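Local coordinates for protein GCN5-related N-acetyltransferase (PDB 3GY9) that binds coenzyme A and probably transfers acyl groups as a member of the GNAT acetyltransferase family, its substrate being unknown, at residues Leu112-Glu117 against Pro121-Leu126; Pro19-Ser24 against Gln30-Met35. All coordinates share one frame; numbering follows the deposited sequence. Where two conformers were deposited one is given.

Interaction 1: residues Leu112-Glu117 against Pro121-Leu126; sequences LVLYSE and PFYQGL. With COA (coenzyme A), chain B.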
ATOM      1  N   LEU A 112     -11.283  -5.079  -1.742  1.00 18.87           N
ATOM      2  CA  LEU A 112      -9.875  -4.731  -1.986  1.00 19.56           C
ATOM      3  C   LEU A 112      -9.066  -5.977  -2.250  1.00 19.52           C
ATOM      4  O   LEU A 112      -9.260  -6.999  -1.591  1.00 20.65           O
ATOM      5  CB  LEU A 112      -9.257  -3.999  -0.800  1.00 19.57           C
ATOM      6  CG  LEU A 112      -9.934  -2.679  -0.434  1.00 19.67           C
ATOM      7  CD1 LEU A 112      -9.283  -2.104   0.806  1.00 21.89           C
ATOM      8  CD2 LEU A 112      -9.882  -1.661  -1.580  1.00 21.44           C
ATOM      9  N   VAL A 113      -8.180  -5.877  -3.240  1.00 19.44           N
ATOM     10  CA  VAL A 113      -7.336  -6.988  -3.634  1.00 19.30           C
ATOM     11  C   VAL A 113      -5.892  -6.546  -3.718  1.00 20.84           C
ATOM     12  O   VAL A 113      -5.606  -5.368  -3.829  1.00 20.30           O
ATOM     13  CB  VAL A 113      -7.773  -7.587  -4.982  1.00 20.60           C
ATOM     14  CG1 VAL A 113      -9.245  -8.001  -4.912  1.00 22.18           C
ATOM     15  CG2 VAL A 113      -7.532  -6.638  -6.147  1.00 22.49           C
ATOM     16  N   LEU A 114      -4.985  -7.511  -3.686  1.00 20.01           N
ATOM     17  CA  LEU A 114      -3.552  -7.212  -3.801  1.00 19.86           C
ATOM     18  C   LEU A 114      -2.806  -8.469  -4.223  1.00 19.83           C
ATOM     19  O   LEU A 114      -3.327  -9.584  -4.129  1.00 20.00           O
ATOM     20  CB  LEU A 114      -2.982  -6.640  -2.497  1.00 20.66           C
ATOM     21  CG  LEU A 114      -3.066  -7.546  -1.260  1.00 21.42           C
ATOM     22  CD1 LEU A 114      -1.818  -8.410  -1.094  1.00 24.30           C
ATOM     23  CD2 LEU A 114      -3.310  -6.718  -0.001  1.00 23.17           C
ATOM     24  N   TYR A 115      -1.570  -8.246  -4.670  1.00 20.70           N
ATOM     25  CA  TYR A 115      -0.662  -9.330  -5.027  1.00 21.17           C
ATOM     26  C   TYR A 115       0.579  -9.237  -4.160  1.00 22.63           C
ATOM     27  O   TYR A 115       1.357  -8.301  -4.299  1.00 24.20           O
ATOM     28  CB  TYR A 115      -0.295  -9.244  -6.502  1.00 23.18           C
ATOM     29  CG  TYR A 115       0.516 -10.425  -6.976  1.00 26.79           C
ATOM     30  CD1 TYR A 115       1.892 -10.438  -6.849  1.00 31.25           C
ATOM     31  CD2 TYR A 115      -0.105 -11.525  -7.538  1.00 25.13           C
ATOM     32  CE1 TYR A 115       2.639 -11.522  -7.276  1.00 31.35           C
ATOM     33  CE2 TYR A 115       0.636 -12.619  -7.978  1.00 29.25           C
ATOM     34  CZ  TYR A 115       2.008 -12.603  -7.835  1.00 28.49           C
ATOM     35  OH  TYR A 115       2.748 -13.678  -8.269  1.00 32.22           O
ATOM     36  N   SER A 116       0.759 -10.204  -3.258  1.00 25.21           N
ATOM     37  CA  SER A 116       1.961 -10.279  -2.438  1.00 25.09           C
ATOM     38  C   SER A 116       2.429 -11.714  -2.344  1.00 28.65           C
ATOM     39  O   SER A 116       1.739 -12.551  -1.767  1.00 28.28           O
ATOM     40  CB  SER A 116       1.693  -9.760  -1.035  1.00 25.98           C
ATOM     41  OG  SER A 116       2.889  -9.804  -0.263  1.00 29.40           O
ATOM     42  N   GLU A 117       3.599 -11.989  -2.911  1.00 30.58           N
ATOM     43  CA  GLU A 117       4.188 -13.320  -2.828  1.00 33.65           C
ATOM     44  C   GLU A 117       4.908 -13.561  -1.509  1.00 33.10           C
ATOM     45  O   GLU A 117       5.126 -14.710  -1.132  1.00 34.44           O
ATOM     46  CB  GLU A 117       5.168 -13.542  -3.982  1.00 34.67           C
ATOM     47  CG  GLU A 117       4.476 -13.738  -5.315  1.00 38.38           C
ATOM     48  CD  GLU A 117       5.420 -13.652  -6.508  1.00 39.24           C
ATOM     49  OE1 GLU A 117       6.458 -12.950  -6.427  1.00 50.45           O
ATOM     50  OE2 GLU A 117       5.102 -14.278  -7.541  1.00 42.80           O
ATOM     51  N   PRO A 121       1.405 -13.842   5.951  1.00 26.43           N
ATOM     52  CA  PRO A 121       1.046 -13.677   7.366  1.00 25.75           C
ATOM     53  C   PRO A 121       0.593 -12.251   7.725  1.00 23.60           C
ATOM     54  O   PRO A 121      -0.406 -12.087   8.434  1.00 25.15           O
ATOM     55  CB  PRO A 121       2.354 -14.012   8.085  1.00 28.09           C
ATOM     56  CG  PRO A 121       3.029 -14.979   7.156  1.00 29.20           C
ATOM     57  CD  PRO A 121       2.751 -14.432   5.802  1.00 28.64           C
ATOM     58  N   PHE A 122       1.329 -11.262   7.227  1.00 25.99           N
ATOM     59  CA  PHE A 122       0.969  -9.855   7.423  1.00 24.15           C
ATOM     60  C   PHE A 122      -0.457  -9.593   6.940  1.00 23.60           C
ATOM     61  O   PHE A 122      -1.292  -9.073   7.692  1.00 24.05           O
ATOM     62  CB  PHE A 122       1.960  -8.954   6.690  1.00 24.38           C
ATOM     63  CG  PHE A 122       1.578  -7.489   6.668  1.00 22.46           C
ATOM     64  CD1 PHE A 122       1.433  -6.782   7.853  1.00 23.85           C
ATOM     65  CD2 PHE A 122       1.396  -6.824   5.470  1.00 23.72           C
ATOM     66  CE1 PHE A 122       1.088  -5.430   7.832  1.00 23.48           C
ATOM     67  CE2 PHE A 122       1.084  -5.478   5.453  1.00 23.24           C
ATOM     68  CZ  PHE A 122       0.923  -4.789   6.648  1.00 22.92           C
ATOM     69  N   TYR A 123      -0.740  -9.962   5.692  1.00 22.87           N
ATOM     70  CA  TYR A 123      -2.059  -9.668   5.111  1.00 23.30           C
ATOM     71  C   TYR A 123      -3.188 -10.474   5.747  1.00 23.74           C
ATOM     72  O   TYR A 123      -4.282  -9.947   5.953  1.00 23.54           O
ATOM     73  CB  TYR A 123      -2.019  -9.774   3.577  1.00 23.40           C
ATOM     74  CG  TYR A 123      -1.203  -8.645   2.979  1.00 25.73           C
ATOM     75  CD1 TYR A 123      -1.654  -7.338   3.076  1.00 22.96           C
ATOM     76  CD2 TYR A 123       0.024  -8.869   2.341  1.00 28.06           C
ATOM     77  CE1 TYR A 123      -0.947  -6.285   2.554  1.00 24.68           C
ATOM     78  CE2 TYR A 123       0.753  -7.799   1.817  1.00 29.89           C
ATOM     79  CZ  TYR A 123       0.262  -6.508   1.939  1.00 27.37           C
ATOM     80  OH  TYR A 123       0.937  -5.402   1.446  1.00 31.36           O
ATOM     81  N   GLN A 124      -2.933 -11.730   6.092  1.00 23.22           N
ATOM     82  CA  GLN A 124      -3.959 -12.488   6.795  1.00 24.40           C
ATOM     83  C   GLN A 124      -4.252 -11.899   8.164  1.00 23.91           C
ATOM     84  O   GLN A 124      -5.406 -11.875   8.577  1.00 22.60           O
ATOM     85  CB  GLN A 124      -3.621 -13.972   6.876  1.00 26.82           C
ATOM     86  CG  GLN A 124      -3.682 -14.622   5.489  1.00 28.77           C
ATOM     87  CD  GLN A 124      -4.068 -16.072   5.523  1.00 29.63           C
ATOM     88  OE1 GLN A 124      -5.013 -16.461   6.214  1.00 36.04           O
ATOM     89  NE2 GLN A 124      -3.357 -16.888   4.750  1.00 29.38           N
ATOM     90  N   GLY A 125      -3.225 -11.383   8.842  1.00 25.15           N
ATOM     91  CA  GLY A 125      -3.417 -10.739  10.148  1.00 22.89           C
ATOM     92  C   GLY A 125      -4.313  -9.515  10.075  1.00 23.82           C
ATOM     93  O   GLY A 125      -4.980  -9.153  11.043  1.00 26.23           O
ATOM     94  N   LEU A 126      -4.339  -8.877   8.916  1.00 21.49           N
ATOM     95  CA  LEU A 126      -5.214  -7.740   8.675  1.00 22.36           C
ATOM     96  C   LEU A 126      -6.644  -8.124   8.244  1.00 22.39           C
ATOM     97  O   LEU A 126      -7.506  -7.250   8.083  1.00 23.76           O
ATOM     98  CB  LEU A 126      -4.602  -6.854   7.610  1.00 21.76           C
ATOM     99  CG  LEU A 126      -3.294  -6.141   7.974  1.00 22.23           C
ATOM    100  CD1 LEU A 126      -2.639  -5.586   6.708  1.00 24.50           C
ATOM    101  CD2 LEU A 126      -3.538  -5.026   9.000  1.00 27.61           C
TER
HETATM  102  N1A COA B 201       9.192  -8.992   7.054  1.00 30.08           N
HETATM  103  C2A COA B 201       7.966  -9.474   6.635  1.00 28.24           C
HETATM  104  N3A COA B 201       6.872  -9.448   7.478  1.00 27.76           N
HETATM  105  C4A COA B 201       7.008  -8.939   8.728  1.00 27.54           C
HETATM  106  C5A COA B 201       8.233  -8.449   9.173  1.00 26.91           C
HETATM  107  C6A COA B 201       9.334  -8.478   8.323  1.00 24.49           C
HETATM  108  N6A COA B 201      10.538  -8.119   8.750  1.00 24.99           N
HETATM  109  N7A COA B 201       8.058  -8.019  10.447  1.00 30.56           N
HETATM  110  C8A COA B 201       6.773  -8.222  10.810  1.00 31.32           C
HETATM  111  N9A COA B 201       6.120  -8.802   9.750  1.00 30.39           N
HETATM  112  C1B COA B 201       4.722  -9.239   9.695  1.00 30.56           C
HETATM  113  C2B COA B 201       4.324 -10.030  10.932  1.00 31.81           C
HETATM  114  O2B COA B 201       3.409 -11.046  10.569  1.00 40.62           O
HETATM  115  C3B COA B 201       3.651  -9.001  11.802  1.00 35.31           C
HETATM  116  O3B COA B 201       2.691  -9.534  12.680  1.00 43.21           O
HETATM  117  P3B COA B 201       3.032  -9.531  14.251  1.00 52.45           P
HETATM  118  O7A COA B 201       1.875 -10.119  15.023  1.00 56.29           O
HETATM  119  O8A COA B 201       4.288 -10.345  14.437  1.00 54.90           O
HETATM  120  O9A COA B 201       3.285  -8.120  14.729  1.00 53.49           O
HETATM  121  C4B COA B 201       2.997  -8.118  10.763  1.00 23.01           C
HETATM  122  O4B COA B 201       3.888  -8.098   9.664  1.00 29.23           O
HETATM  123  C5B COA B 201       2.696  -6.706  11.271  1.00 23.63           C
HETATM  124  O5B COA B 201       3.883  -6.099  11.713  1.00 15.01           O
HETATM  125  P1A COA B 201       4.336  -4.607  11.261  1.00 14.14           P
HETATM  126  O1A COA B 201       3.182  -3.654  11.266  1.00 13.98           O
HETATM  127  O2A COA B 201       5.468  -4.265  12.173  1.00 15.21           O
HETATM  128  O3A COA B 201       4.875  -4.932   9.794  1.00 15.80           O
HETATM  129  P2A COA B 201       5.970  -4.134   8.942  1.00 13.17           P
HETATM  130  O4A COA B 201       6.040  -2.660   9.303  1.00 12.77           O
HETATM  131  O5A COA B 201       7.244  -4.896   8.954  1.00 13.70           O
HETATM  132  O6A COA B 201       5.289  -4.243   7.494  1.00 11.77           O
HETATM  133  CBP COA B 201       5.603  -5.540   5.464  1.00 14.44           C
HETATM  134  CCP COA B 201       5.039  -5.509   6.887  1.00 14.20           C
HETATM  135  CDP COA B 201       4.851  -4.523   4.610  1.00 13.09           C
HETATM  136  CEP COA B 201       5.367  -6.956   4.901  1.00 15.95           C
HETATM  137  CAP COA B 201       7.104  -5.187   5.493  1.00 18.79           C
HETATM  138  OAP COA B 201       7.765  -6.032   6.409  1.00 18.26           O
HETATM  139  C9P COA B 201       7.724  -5.350   4.133  0.50 16.34           C
HETATM  140  O9P COA B 201       7.657  -4.330   3.172  1.00 15.82           O
HETATM  141  N8P COA B 201       8.313  -6.523   3.924  0.50 18.29           N
HETATM  142  C7P COA B 201       8.974  -6.845   2.665  0.50 24.80           C
HETATM  143  C6P COA B 201       8.796  -8.322   2.307  0.50 26.48           C
HETATM  144  C5P COA B 201       9.540  -9.199   3.288  0.50 30.96           C
HETATM  145  O5P COA B 201       9.910  -8.742   4.383  0.50 35.60           O
HETATM  146  N4P COA B 201       9.770 -10.454   2.908  0.50 32.97           N
HETATM  147  C3P COA B 201      10.202 -11.472   3.842  0.50 30.07           C
HETATM  148  C2P COA B 201      11.638 -11.254   4.318  0.50 34.62           C
HETATM  149  S1P COA B 201      12.867 -11.132   2.994  0.50 33.78           S
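The ring of Tyr123 carries the contact, with Leu114 on one face and Phe122, its neighbour in the helix, on the other. Both methyls of Leu114 lie against the ring: CD1 sits above its centre, while CD2 makes a CH-pi contact, 3.9 Å from the centroid and 28° off the ring normal. That fit depends on a Leu114 chi1 of 61°, which tucks CG between the backbone N and the carbonyl carbon and turns the branch toward the helix. On the far face, Phe122 CD2 stands 3.6 Å above the Tyr123 plane. Ser116 reaches the same ring obliquely, its CB 3.6 Å from Tyr123 CE2, and its hydroxyl is hydrogen-bonded to Ala119 N in the turn linking strand and helix.

Phe122 is enclosed in its turn. One face is met near the rim by Leu126 CD1, and over the centre of the other lies CCP of coenzyme A, 3.8 Å above the plane. At the ribose end Phe122 CD1 approaches O4B of the cofactor to 3.3 Å. Strand 111-114, Tyr123, Phe122 and the cofactor thus form a continuous series of packed groups, with no hydrogen bond between the two segments. Val82 also touches Tyr123, and Thr95 and Leu98 of helix 93-105 touch Phe122. The arrangement belongs to the coenzyme A site of the GNAT fold, where the helix after the fifth strand lines one side of the pocket and Phe122 packs against both the ribose and the pantetheine arm of the cofactor.

Interaction 2: residues Pro19-Ser24 against Gln30-Met35; sequences PLLAKS and QLVERM. With SO4 (sulfate ion), chain D; SO4 (sulfate ion), chain F; SO4 (sulfate ion), chain E.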
ATOM      1  N   PRO A  19      16.660   6.364  -0.926  1.00 18.66           N
ATOM      2  CA  PRO A  19      16.843   5.205  -0.032  1.00 19.10           C
ATOM      3  C   PRO A  19      15.857   4.063  -0.264  1.00 20.11           C
ATOM      4  O   PRO A  19      16.260   2.897  -0.329  1.00 20.52           O
ATOM      5  CB  PRO A  19      16.677   5.808   1.358  1.00 19.35           C
ATOM      6  CG  PRO A  19      17.032   7.252   1.190  1.00 19.35           C
ATOM      7  CD  PRO A  19      16.578   7.637  -0.179  1.00 19.33           C
ATOM      8  N   LEU A  20      14.589   4.402  -0.441  1.00 20.58           N
ATOM      9  CA  LEU A  20      13.541   3.407  -0.702  1.00 20.15           C
ATOM     10  C   LEU A  20      13.789   2.675  -2.030  1.00 20.05           C
ATOM     11  O   LEU A  20      13.634   1.450  -2.129  1.00 21.28           O
ATOM     12  CB  LEU A  20      12.161   4.083  -0.696  1.00 24.40           C
ATOM     13  CG  LEU A  20      11.000   3.297  -0.101  1.00 26.84           C
ATOM     14  CD1 LEU A  20      11.217   2.974   1.346  1.00 25.33           C
ATOM     15  CD2 LEU A  20       9.726   4.095  -0.291  1.00 25.14           C
ATOM     16  N   LEU A  21      14.204   3.430  -3.044  1.00 18.84           N
ATOM     17  CA  LEU A  21      14.538   2.849  -4.350  1.00 19.50           C
ATOM     18  C   LEU A  21      15.715   1.889  -4.245  1.00 20.25           C
ATOM     19  O   LEU A  21      15.705   0.794  -4.821  1.00 22.07           O
ATOM     20  CB  LEU A  21      14.876   3.945  -5.357  1.00 20.34           C
ATOM     21  CG  LEU A  21      13.684   4.684  -5.936  1.00 20.68           C
ATOM     22  CD1 LEU A  21      14.094   5.988  -6.624  1.00 23.16           C
ATOM     23  CD2 LEU A  21      12.980   3.774  -6.944  1.00 21.59           C
ATOM     24  N   ALA A  22      16.731   2.300  -3.494  1.00 18.23           N
ATOM     25  CA  ALA A  22      17.954   1.508  -3.368  1.00 18.76           C
ATOM     26  C   ALA A  22      17.723   0.204  -2.632  1.00 19.96           C
ATOM     27  O   ALA A  22      18.149  -0.860  -3.076  1.00 20.94           O
ATOM     28  CB  ALA A  22      19.050   2.312  -2.669  1.00 20.20           C
ATOM     29  N   LYS A  23      17.086   0.288  -1.467  1.00 20.30           N
ATOM     30  CA  LYS A  23      16.855  -0.894  -0.666  1.00 18.64           C
ATOM     31  C   LYS A  23      15.916  -1.884  -1.343  1.00 16.77           C
ATOM     32  O   LYS A  23      16.146  -3.102  -1.282  1.00 18.33           O
ATOM     33  CB  LYS A  23      16.355  -0.532   0.741  1.00 20.16           C
ATOM     34  CG  LYS A  23      17.388   0.208   1.569  1.00 22.89           C
ATOM     35  CD  LYS A  23      18.566  -0.692   1.924  1.00 26.32           C
ATOM     36  CE  LYS A  23      19.582   0.000   2.836  1.00 33.65           C
ATOM     37  N   SER A  24      14.844  -1.370  -1.933  1.00 18.04           N
ATOM     38  CA  SER A  24      13.889  -2.246  -2.594  1.00 17.72           C
ATOM     39  C   SER A  24      14.545  -2.949  -3.781  1.00 18.84           C
ATOM     40  O   SER A  24      14.383  -4.154  -3.962  1.00 19.66           O
ATOM     41  CB  SER A  24      12.642  -1.475  -3.000  1.00 18.76           C
ATOM     42  OG  SER A  24      12.923  -0.437  -3.922  1.00 19.43           O
ATOM     43  N   GLN A  30      10.765  -4.498  -7.672  1.00 23.28           N
ATOM     44  CA  GLN A  30      10.604  -3.398  -8.614  1.00 24.95           C
ATOM     45  C   GLN A  30       9.459  -2.486  -8.227  1.00 23.07           C
ATOM     46  O   GLN A  30       9.224  -1.480  -8.902  1.00 24.68           O
ATOM     47  CB  GLN A  30      10.311  -3.919 -10.025  1.00 24.65           C
ATOM     48  CG  GLN A  30      11.403  -4.783 -10.622  1.00 30.64           C
ATOM     49  CD  GLN A  30      10.926  -5.591 -11.835  1.00 35.91           C
ATOM     50  OE1 GLN A  30       9.885  -5.292 -12.436  1.00 51.55           O
ATOM     51  NE2 GLN A  30      11.685  -6.627 -12.190  1.00 47.73           N
ATOM     52  N   LEU A  31       8.713  -2.805  -7.176  1.00 22.21           N
ATOM     53  CA  LEU A  31       7.454  -2.076  -6.952  1.00 22.78           C
ATOM     54  C   LEU A  31       7.596  -0.589  -6.631  1.00 24.28           C
ATOM     55  O   LEU A  31       6.694   0.181  -6.974  1.00 24.56           O
ATOM     56  CB  LEU A  31       6.570  -2.772  -5.923  1.00 24.97           C
ATOM     57  CG  LEU A  31       6.881  -2.547  -4.443  1.00 24.69           C
ATOM     58  CD1 LEU A  31       5.864  -3.338  -3.635  1.00 27.78           C
ATOM     59  CD2 LEU A  31       8.240  -3.004  -4.075  1.00 29.03           C
ATOM     60  N   VAL A  32       8.684  -0.164  -5.983  1.00 21.43           N
ATOM     61  CA  VAL A  32       8.872   1.261  -5.714  1.00 20.90           C
ATOM     62  C   VAL A  32       9.329   1.965  -6.997  1.00 20.20           C
ATOM     63  O   VAL A  32       8.816   3.037  -7.353  1.00 22.28           O
ATOM     64  CB  VAL A  32       9.886   1.521  -4.578  1.00 21.16           C
ATOM     65  CG1 VAL A  32      10.051   3.014  -4.336  1.00 24.47           C
ATOM     66  CG2 VAL A  32       9.439   0.827  -3.307  1.00 25.82           C
ATOM     67  N   GLU A  33      10.264   1.340  -7.703  1.00 19.60           N
ATOM     68  CA  GLU A  33      10.712   1.862  -8.988  1.00 20.50           C
ATOM     69  C   GLU A  33       9.548   2.018  -9.964  1.00 21.40           C
ATOM     70  O   GLU A  33       9.439   3.040 -10.640  1.00 21.65           O
ATOM     71  CB  GLU A  33      11.738   0.914  -9.585  1.00 23.06           C
ATOM     72  CG  GLU A  33      12.452   1.450 -10.788  1.00 31.34           C
ATOM     73  CD  GLU A  33      13.775   0.740 -10.998  1.00 37.78           C
ATOM     74  OE1 GLU A  33      13.748  -0.498 -11.156  1.00 35.26           O
ATOM     75  OE2 GLU A  33      14.836   1.411 -10.969  1.00 38.29           O
ATOM     76  N   ARG A  34       8.682   1.005 -10.060  1.00 21.07           N
ATOM     77  CA  ARG A  34       7.551   1.051 -10.975  1.00 22.02           C
ATOM     78  C   ARG A  34       6.624   2.204 -10.616  1.00 21.45           C
ATOM     79  O   ARG A  34       6.192   2.975 -11.488  1.00 21.38           O
ATOM     80  CB  ARG A  34       6.779  -0.272 -10.937  1.00 22.07           C
ATOM     81  CG  ARG A  34       7.453  -1.412 -11.654  1.00 29.30           C
ATOM     82  CD  ARG A  34       6.461  -2.552 -11.975  1.00 30.57           C
ATOM     83  NE  ARG A  34       6.375  -3.593 -10.948  1.00 40.57           N
ATOM     84  CZ  ARG A  34       5.581  -3.591  -9.870  1.00 42.26           C
ATOM     85  NH1 ARG A  34       4.758  -2.576  -9.591  1.00 44.77           N
ATOM     86  NH2 ARG A  34       5.617  -4.625  -9.039  1.00 39.47           N
HETATM   87  N   MSE A  35       6.324   2.335  -9.331  1.00 20.42           N
HETATM   88  CA  MSE A  35       5.431   3.382  -8.844  0.50 21.96           C
HETATM   89  C   MSE A  35       5.959   4.751  -9.268  1.00 22.71           C
HETATM   90  O   MSE A  35       5.225   5.596  -9.788  1.00 23.03           O
HETATM   91  CB  MSE A  35       5.324   3.310  -7.313  0.50 21.92           C
HETATM   92  CG  MSE A  35       4.203   4.138  -6.716  0.50 24.51           C
HETATM   93 SE   MSE A  35       4.774   5.899  -6.172  0.40 24.69          SE
HETATM   94  CE  MSE A  35       5.601   5.400  -4.522  0.50 22.73           C
TER
HETATM   95  S   SO4 D 203       8.172  -6.455  -7.573  1.00 50.00           S
HETATM   96  O1  SO4 D 203       9.325  -7.284  -7.926  1.00 57.91           O
HETATM   97  O2  SO4 D 203       8.397  -5.766  -6.306  1.00 46.44           O
HETATM   98  O3  SO4 D 203       6.974  -7.288  -7.484  1.00 60.80           O
HETATM   99  O4  SO4 D 203       7.995  -5.469  -8.635  1.00 58.33           O
HETATM  100  S   SO4 F 205       3.051  -0.446 -12.849  0.50 23.18           S
HETATM  101  O1  SO4 F 205       3.478  -1.442 -11.865  0.50 21.89           O
HETATM  102  O2  SO4 F 205       3.409   0.872 -12.330  0.50 18.25           O
HETATM  103  O3  SO4 F 205       1.611  -0.614 -13.102  0.50 16.01           O
HETATM  104  O4  SO4 F 205       3.775  -0.649 -14.095  0.50 26.93           O
HETATM  105  S   SO4 E 204       1.520  -3.794  -7.059  0.50 12.57           S
HETATM  106  O1  SO4 E 204       2.339  -3.422  -5.902  0.50  8.64           O
HETATM  107  O2  SO4 E 204       2.176  -3.413  -8.305  0.50 13.14           O
HETATM  108  O3  SO4 E 204       0.215  -3.158  -6.970  0.50 10.31           O
HETATM  109  O4  SO4 E 204       1.294  -5.245  -7.058  0.50 12.60           O
HETATM  110  O   HOH W   1      11.582  -0.980  -6.218  1.00 13.98           O
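Val32 and Leu21 bury the most surface here, followed by Ser24, and the helices meet around them with Leu21 and Val32 CA atoms 6.0 Å apart. Val32 points toward helix 18-26 and sends its two methyls to different places, CG1 to the leucines and CG2 to Ser24. CG1 lies 4.0 Å from Leu21 CD2 and also meets Leu20 CD2, whose side chain crosses that of Val32 at about a right angle. CG2 instead faces CB and OG of Ser24.

Leu21 works mainly through its tip. Its CD2 lies over the backbone of the second helix, 3.6 Å from Glu33 CA, while the carboxylate of Glu33 forms a salt bridge with Arg37.

Ser24 is buried, yet its hydroxyl has two polar partners. With chi1 at 62°, OG turns back over its own helix and donates to Leu20 O at 2.7 Å, a carbonyl that also receives Ser24 N. A water donates to Ser24 OG at 2.7 Å and accepts from Glu33 N, bridging the helices where no direct hydrogen bond does. At the start of the second helix, Gln30 N donates to a sulfate oxygen, O1, in a nearly straight bond (N-H...O 165°); Arg34 NH2 holds the same ion weakly, and its NH1 reaches two further sulfates, all probably from the crystallisation liquor.

The short helical segments run at 137° to each other, their axes 9.0 Å apart. Both helices pack against the central sheet: Leu20 and Val32 rest on Cys64 of strand 61-69, and Ser24 touches Tyr83 of strand 76-84.

Overall arrangement
Interaction 2 comes first along the chain and closes before interaction 1 opens; their centres are 19 Å apart, and their nearest atoms, about 7 Å apart, do not touch. What joins them is the mixed central sheet. The helices of residues 19-24 and 30-35 pack on strands 61-69 and 76-84, whereas residues 112-117 include the strand beside 76-84, and the helix that follows packs on that same strand 76-84. Strand 76-84 therefore serves both, and near its end Val84 binds coenzyme A. Interaction 1 contributes Phe122 directly to the cofactor pocket; in interaction 2, the side chain of Leu20 remains about 8 Å from the cofactor, placing that helix pair close to the site.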